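Long-range contacts in EDTA monooxygenase (EDTA-degrading bacterium BNC1, PDB 5DQP), which probably acts as a flavin-dependent monooxygenase in EDTA degradation, using reduced FMN and molecular oxygen and working with a partner flavin reductase: residues L12-V17 / E70-P75; A52-D57 / G90-A95. One frame throughout, in Å; residues are numbered along the deposited sequence.

Both contacts lie in the first part of the TIM-barrel fold of a luciferase-like monooxygenase, with centres 10 Å apart. Along the chain their segments alternate: segment 12-17 follows strand 7-11, segment 52-57 carries strand 52-55, segment 70-75 leads into helix 75-85, and segment 90-95 lies on strand 90-96. Contact 2 pairs neighbouring parallel strands of the barrel; contact 1 joins the loops that follow strands 7-11 and 52-55. They touch directly, since Asn13 ND2 is 2.8 Å from Ala56 O and Leu12 N is 2.8 Å from Phe54 O, both probable hydrogen bonds. Contact 2 holds Asp57 and Thr94, predicted to bind FMN, and contact 1 lies next to them.

Contact 1. Residues L12-V17 / E70-P75; sequences LNSSGV and EYPFDP
Asn13 reaches across to the backbone of Glu70, its amide nitrogen ND2 lying 3.3 Å from Glu70 O in a weak hydrogen bond, bent to 149° at the hydrogen. The side chain starts with CG anti to its own carbonyl carbon (chi1 -68°), which brings CG, and the amide built on it, near Glu70 O. The same ND2 sits near the plane of the Tyr71 ring, at its edge, 4.0 Å from Tyr71 CD1. Amide and ring are turned almost perpendicular, their planes 85° apart, so the two flat groups do not stack. One face of that ring has Glu70 CB over its centre, 3.7 Å above the plane. Glu70 CG, anti to its own backbone N, passes 4.2 Å from Asn13 CB.

Ser14 meets the other segment with its CB, which is 3.6 Å from Glu70 O and 3.9 Å from Pro72 CD; Pro72 CG lies only slightly farther off. The hydroxyl of Ser14 has another partner, hydrogen-bonding to Pro69 O, while its methylene faces Glu70 and Pro72. The type II' turn from Asn13 to Gly16 reverses the chain here.

Tyr71 packs on Asn199 of the second subunit, and its side chain comes within about 4 Å of that of Asp57, predicted to bind FMN. Asn13 ND2 has its stronger partner in Ala56 O, so one amide group serves two backbone carbonyls. The chemistry is therefore that of a polar side chain tying two barrel loops together through main-chain oxygens, with the bond to Glu70 the weaker of the pair.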
loop_
_atom_site.group_PDB
_atom_site.type_symbol
_atom_site.label_atom_id
_atom_site.label_comp_id
_atom_site.label_asym_id
_atom_site.label_seq_id
_atom_site.Cartn_x
_atom_site.Cartn_y
_atom_site.Cartn_z
ATOM N N LEU A 12 -12.872 8.680 3.654
ATOM C CA LEU A 12 -12.333 9.229 2.417
ATOM C C LEU A 12 -12.577 8.378 1.175
ATOM O O LEU A 12 -12.126 8.762 0.090
ATOM C CB LEU A 12 -10.822 9.491 2.565
ATOM C CG LEU A 12 -10.454 10.920 2.125
ATOM C CD1 LEU A 12 -11.158 11.999 2.976
ATOM C CD2 LEU A 12 -8.950 11.134 2.135
ATOM N N ASN A 13 -13.312 7.281 1.280
ATOM C CA ASN A 13 -13.456 6.367 0.144
ATOM C C ASN A 13 -14.162 6.995 -1.054
ATOM O O ASN A 13 -15.227 7.615 -0.928
ATOM C CB ASN A 13 -14.239 5.129 0.570
ATOM C CG ASN A 13 -13.478 4.281 1.546
ATOM O OD1 ASN A 13 -13.383 4.614 2.702
ATOM N ND2 ASN A 13 -12.940 3.177 1.080
ATOM N N SER A 14 -13.586 6.776 -2.230
ATOM C CA SER A 14 -14.305 6.874 -3.516
ATOM C C SER A 14 -14.963 8.247 -3.634
ATOM O O SER A 14 -14.289 9.269 -3.434
ATOM C CB SER A 14 -15.256 5.682 -3.623
ATOM O OG SER A 14 -15.956 5.722 -4.857
ATOM N N SER A 15 -16.255 8.332 -3.977
ATOM C CA SER A 15 -16.901 9.594 -4.315
ATOM C C SER A 15 -17.802 10.112 -3.209
ATOM O O SER A 15 -18.424 11.163 -3.373
ATOM C CB SER A 15 -17.715 9.437 -5.607
ATOM O OG SER A 15 -18.625 8.356 -5.495
ATOM N N GLY A 16 -17.867 9.417 -2.085
ATOM C CA GLY A 16 -18.855 9.691 -1.059
ATOM C C GLY A 16 -19.604 8.426 -0.688
ATOM O O GLY A 16 -19.558 7.417 -1.387
ATOM N N VAL A 17 -20.322 8.517 0.447
ATOM C CA VAL A 17 -21.057 7.364 0.957
ATOM C C VAL A 17 -22.345 7.112 0.169
ATOM O O VAL A 17 -22.772 5.961 0.044
ATOM C CB VAL A 17 -21.354 7.496 2.466
ATOM C CG1 VAL A 17 -22.085 8.759 2.754
ATOM C CG2 VAL A 17 -22.208 6.320 2.934
ATOM N N GLU A 70 -17.064 1.289 -3.858
ATOM C CA GLU A 70 -16.595 1.914 -2.625
ATOM C C GLU A 70 -15.085 1.799 -2.454
ATOM O O GLU A 70 -14.465 2.668 -1.830
ATOM C CB GLU A 70 -17.289 1.284 -1.406
ATOM C CG GLU A 70 -17.075 2.116 -0.141
ATOM C CD GLU A 70 -17.778 1.551 1.091
ATOM O OE1 GLU A 70 -17.373 1.885 2.241
ATOM O OE2 GLU A 70 -18.735 0.770 0.911
ATOM N N TYR A 71 -14.481 0.754 -3.021
ATOM C CA TYR A 71 -13.083 0.414 -2.795
ATOM C C TYR A 71 -12.303 0.408 -4.107
ATOM O O TYR A 71 -11.807 -0.639 -4.542
ATOM C CB TYR A 71 -12.994 -0.945 -2.103
ATOM C CG TYR A 71 -14.112 -1.218 -1.090
ATOM C CD1 TYR A 71 -14.208 -0.480 0.084
ATOM C CD2 TYR A 71 -15.039 -2.233 -1.298
ATOM C CE1 TYR A 71 -15.202 -0.733 1.021
ATOM C CE2 TYR A 71 -16.053 -2.493 -0.360
ATOM C CZ TYR A 71 -16.109 -1.749 0.793
ATOM O OH TYR A 71 -17.078 -1.994 1.720
ATOM N N PRO A 72 -12.148 1.564 -4.762
ATOM C CA PRO A 72 -11.440 1.556 -6.054
ATOM C C PRO A 72 -9.935 1.252 -5.947
ATOM O O PRO A 72 -9.333 0.908 -6.974
ATOM C CB PRO A 72 -11.719 2.964 -6.625
ATOM C CG PRO A 72 -12.045 3.794 -5.434
ATOM C CD PRO A 72 -12.728 2.883 -4.454
ATOM N N PHE A 73 -9.320 1.335 -4.761
ATOM C CA PHE A 73 -7.882 1.132 -4.596
ATOM C C PHE A 73 -7.576 0.393 -3.301
ATOM O O PHE A 73 -8.295 0.524 -2.303
ATOM C CB PHE A 73 -7.095 2.434 -4.510
ATOM C CG PHE A 73 -7.101 3.238 -5.739
ATOM C CD1 PHE A 73 -6.358 2.844 -6.849
ATOM C CD2 PHE A 73 -7.812 4.426 -5.785
ATOM C CE1 PHE A 73 -6.348 3.613 -7.997
ATOM C CE2 PHE A 73 -7.809 5.194 -6.920
ATOM C CZ PHE A 73 -7.071 4.784 -8.040
ATOM N N ASP A 74 -6.463 -0.338 -3.305
ATOM C CA ASP A 74 -5.915 -0.854 -2.058
ATOM C C ASP A 74 -5.668 0.301 -1.095
ATOM O O ASP A 74 -5.071 1.313 -1.487
ATOM C CB ASP A 74 -4.609 -1.611 -2.277
ATOM C CG ASP A 74 -4.080 -2.217 -0.979
ATOM O OD1 ASP A 74 -3.407 -1.482 -0.219
ATOM O OD2 ASP A 74 -4.365 -3.407 -0.699
ATOM N N PRO A 75 -6.098 0.194 0.152
ATOM C CA PRO A 75 -6.052 1.354 1.054
ATOM C C PRO A 75 -4.658 1.655 1.575
ATOM O O PRO A 75 -4.344 2.821 1.818
ATOM C CB PRO A 75 -7.009 0.954 2.188
ATOM C CG PRO A 75 -7.064 -0.526 2.137
ATOM C CD PRO A 75 -6.953 -0.884 0.682
#

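Contact 2. Residues A52-D57 / G90-A95; sequences AFFLAD and GGIVTA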
loop_
_atom_site.group_PDB
_atom_site.type_symbol
_atom_site.label_atom_id
_atom_site.label_comp_id
_atom_site.label_asym_id
_atom_site.label_seq_id
_atom_site.Cartn_x
_atom_site.Cartn_y
_atom_site.Cartn_z
ATOM N N ALA A 52 -7.567 12.367 11.437
ATOM C CA ALA A 52 -7.129 11.383 10.448
ATOM C C ALA A 52 -8.223 11.175 9.408
ATOM O O ALA A 52 -9.407 11.374 9.695
ATOM C CB ALA A 52 -6.780 10.038 11.109
ATOM N N PHE A 53 -7.818 10.778 8.195
ATOM C CA PHE A 53 -8.797 10.231 7.277
ATOM C C PHE A 53 -8.918 8.731 7.536
ATOM O O PHE A 53 -8.097 8.116 8.222
ATOM C CB PHE A 53 -8.447 10.531 5.802
ATOM C CG PHE A 53 -7.113 9.944 5.335
ATOM C CD1 PHE A 53 -7.032 8.636 4.898
ATOM C CD2 PHE A 53 -5.959 10.719 5.326
ATOM C CE1 PHE A 53 -5.823 8.091 4.492
ATOM C CE2 PHE A 53 -4.748 10.200 4.905
ATOM C CZ PHE A 53 -4.673 8.879 4.489
ATOM N N PHE A 54 -9.976 8.145 7.001
ATOM C CA PHE A 54 -10.208 6.721 7.131
ATOM C C PHE A 54 -10.597 6.135 5.781
ATOM O O PHE A 54 -11.398 6.719 5.042
ATOM C CB PHE A 54 -11.314 6.460 8.168
ATOM C CG PHE A 54 -11.849 5.054 8.153
ATOM C CD1 PHE A 54 -11.035 3.994 8.501
ATOM C CD2 PHE A 54 -13.171 4.801 7.829
ATOM C CE1 PHE A 54 -11.511 2.707 8.513
ATOM C CE2 PHE A 54 -13.678 3.492 7.849
ATOM C CZ PHE A 54 -12.845 2.453 8.187
ATOM N N LEU A 55 -10.043 4.970 5.482
ATOM C CA LEU A 55 -10.358 4.218 4.280
ATOM C C LEU A 55 -10.905 2.861 4.687
ATOM O O LEU A 55 -10.200 2.063 5.309
ATOM C CB LEU A 55 -9.117 4.065 3.393
ATOM C CG LEU A 55 -8.615 5.360 2.752
ATOM C CD1 LEU A 55 -7.255 5.125 2.068
ATOM C CD2 LEU A 55 -9.623 5.895 1.757
ATOM N N ALA A 56 -12.169 2.619 4.372
ATOM C CA ALA A 56 -12.734 1.282 4.467
ATOM C C ALA A 56 -12.206 0.450 3.302
ATOM O O ALA A 56 -11.701 0.985 2.314
ATOM C CB ALA A 56 -14.259 1.339 4.436
ATOM N N ASP A 57 -12.295 -0.872 3.429
ATOM C CA ASP A 57 -11.862 -1.712 2.323
ATOM C C ASP A 57 -12.479 -3.104 2.406
ATOM O O ASP A 57 -12.680 -3.648 3.490
ATOM C CB ASP A 57 -10.339 -1.851 2.274
ATOM C CG ASP A 57 -9.876 -2.649 1.064
ATOM O OD1 ASP A 57 -10.322 -2.295 -0.050
ATOM O OD2 ASP A 57 -9.098 -3.629 1.224
ATOM N N GLY A 90 -3.441 12.371 9.921
ATOM C CA GLY A 90 -3.294 10.939 10.024
ATOM C C GLY A 90 -4.147 10.196 9.013
ATOM O O GLY A 90 -4.956 10.766 8.274
ATOM N N GLY A 91 -3.964 8.882 8.995
ATOM C CA GLY A 91 -4.746 8.034 8.126
ATOM C C GLY A 91 -4.967 6.695 8.786
ATOM O O GLY A 91 -4.099 6.204 9.505
ATOM N N ILE A 92 -6.140 6.112 8.569
ATOM C CA ILE A 92 -6.502 4.819 9.123
ATOM C C ILE A 92 -6.923 3.963 7.951
ATOM O O ILE A 92 -7.843 4.337 7.215
ATOM C CB ILE A 92 -7.644 4.936 10.147
ATOM C CG1 ILE A 92 -7.198 5.821 11.338
ATOM C CG2 ILE A 92 -8.150 3.547 10.562
ATOM C CD1 ILE A 92 -8.378 6.392 12.174
ATOM N N VAL A 93 -6.265 2.823 7.776
ATOM C CA VAL A 93 -6.517 1.945 6.640
ATOM C C VAL A 93 -7.076 0.605 7.116
ATOM O O VAL A 93 -6.653 0.059 8.143
ATOM C CB VAL A 93 -5.240 1.774 5.796
ATOM C CG1 VAL A 93 -4.784 3.151 5.304
ATOM C CG2 VAL A 93 -4.134 1.151 6.606
ATOM N N THR A 94 -8.047 0.092 6.374
ATOM C CA THR A 94 -8.655 -1.196 6.662
ATOM C C THR A 94 -7.875 -2.314 5.989
ATOM O O THR A 94 -7.611 -2.251 4.783
ATOM C CB THR A 94 -10.105 -1.219 6.173
ATOM O OG1 THR A 94 -10.848 -0.224 6.864
ATOM C CG2 THR A 94 -10.743 -2.595 6.398
ATOM N N ALA A 95 -7.550 -3.358 6.754
ATOM C CA ALA A 95 -7.108 -4.591 6.116
ATOM C C ALA A 95 -7.547 -5.790 6.956
ATOM O O ALA A 95 -7.603 -5.716 8.185
ATOM C CB ALA A 95 -5.593 -4.601 5.906
#
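Phe53 N gives its hydrogen to Gly90 O at 2.9 Å, and Phe53 O takes that of Ile92 N at 2.8 Å. Next, Leu55 N bonds to Ile92 O at 2.9 Å. Leu55 O is approached twice by Thr94: weakly by N at 3.1 Å, and by OG1 at 2.8 Å, where the hydroxyl proton may instead serve Asn123 OD1. Asp57 OD2 forms a salt bridge with Arg107 of the second subunit. Both Thr94 and Asp57 are predicted to bind FMN, so this end of the strand pair probably borders the flavin site.

Phe53, with CG between its backbone N and carbonyl carbon (chi1 61°), lays its ring flat over Gly91, whose CA stands 3.7 Å from the ring centroid, a CH-pi contact. Gly91, without a side chain, lets the ring come down on its CA. An alanine in place of Phe53 would probably leave Gly91 CA without this aromatic cover and open a gap beside it.

Phe54 CD1 touches Ile92 CG2 at 3.6 Å, on the face that also bears Ala52. These parallel strands are joined by helix 75-85 in a beta-alpha-beta unit; the helix packs against Phe53 and Val93, while strands 7-11 and 120-125 flank the pair.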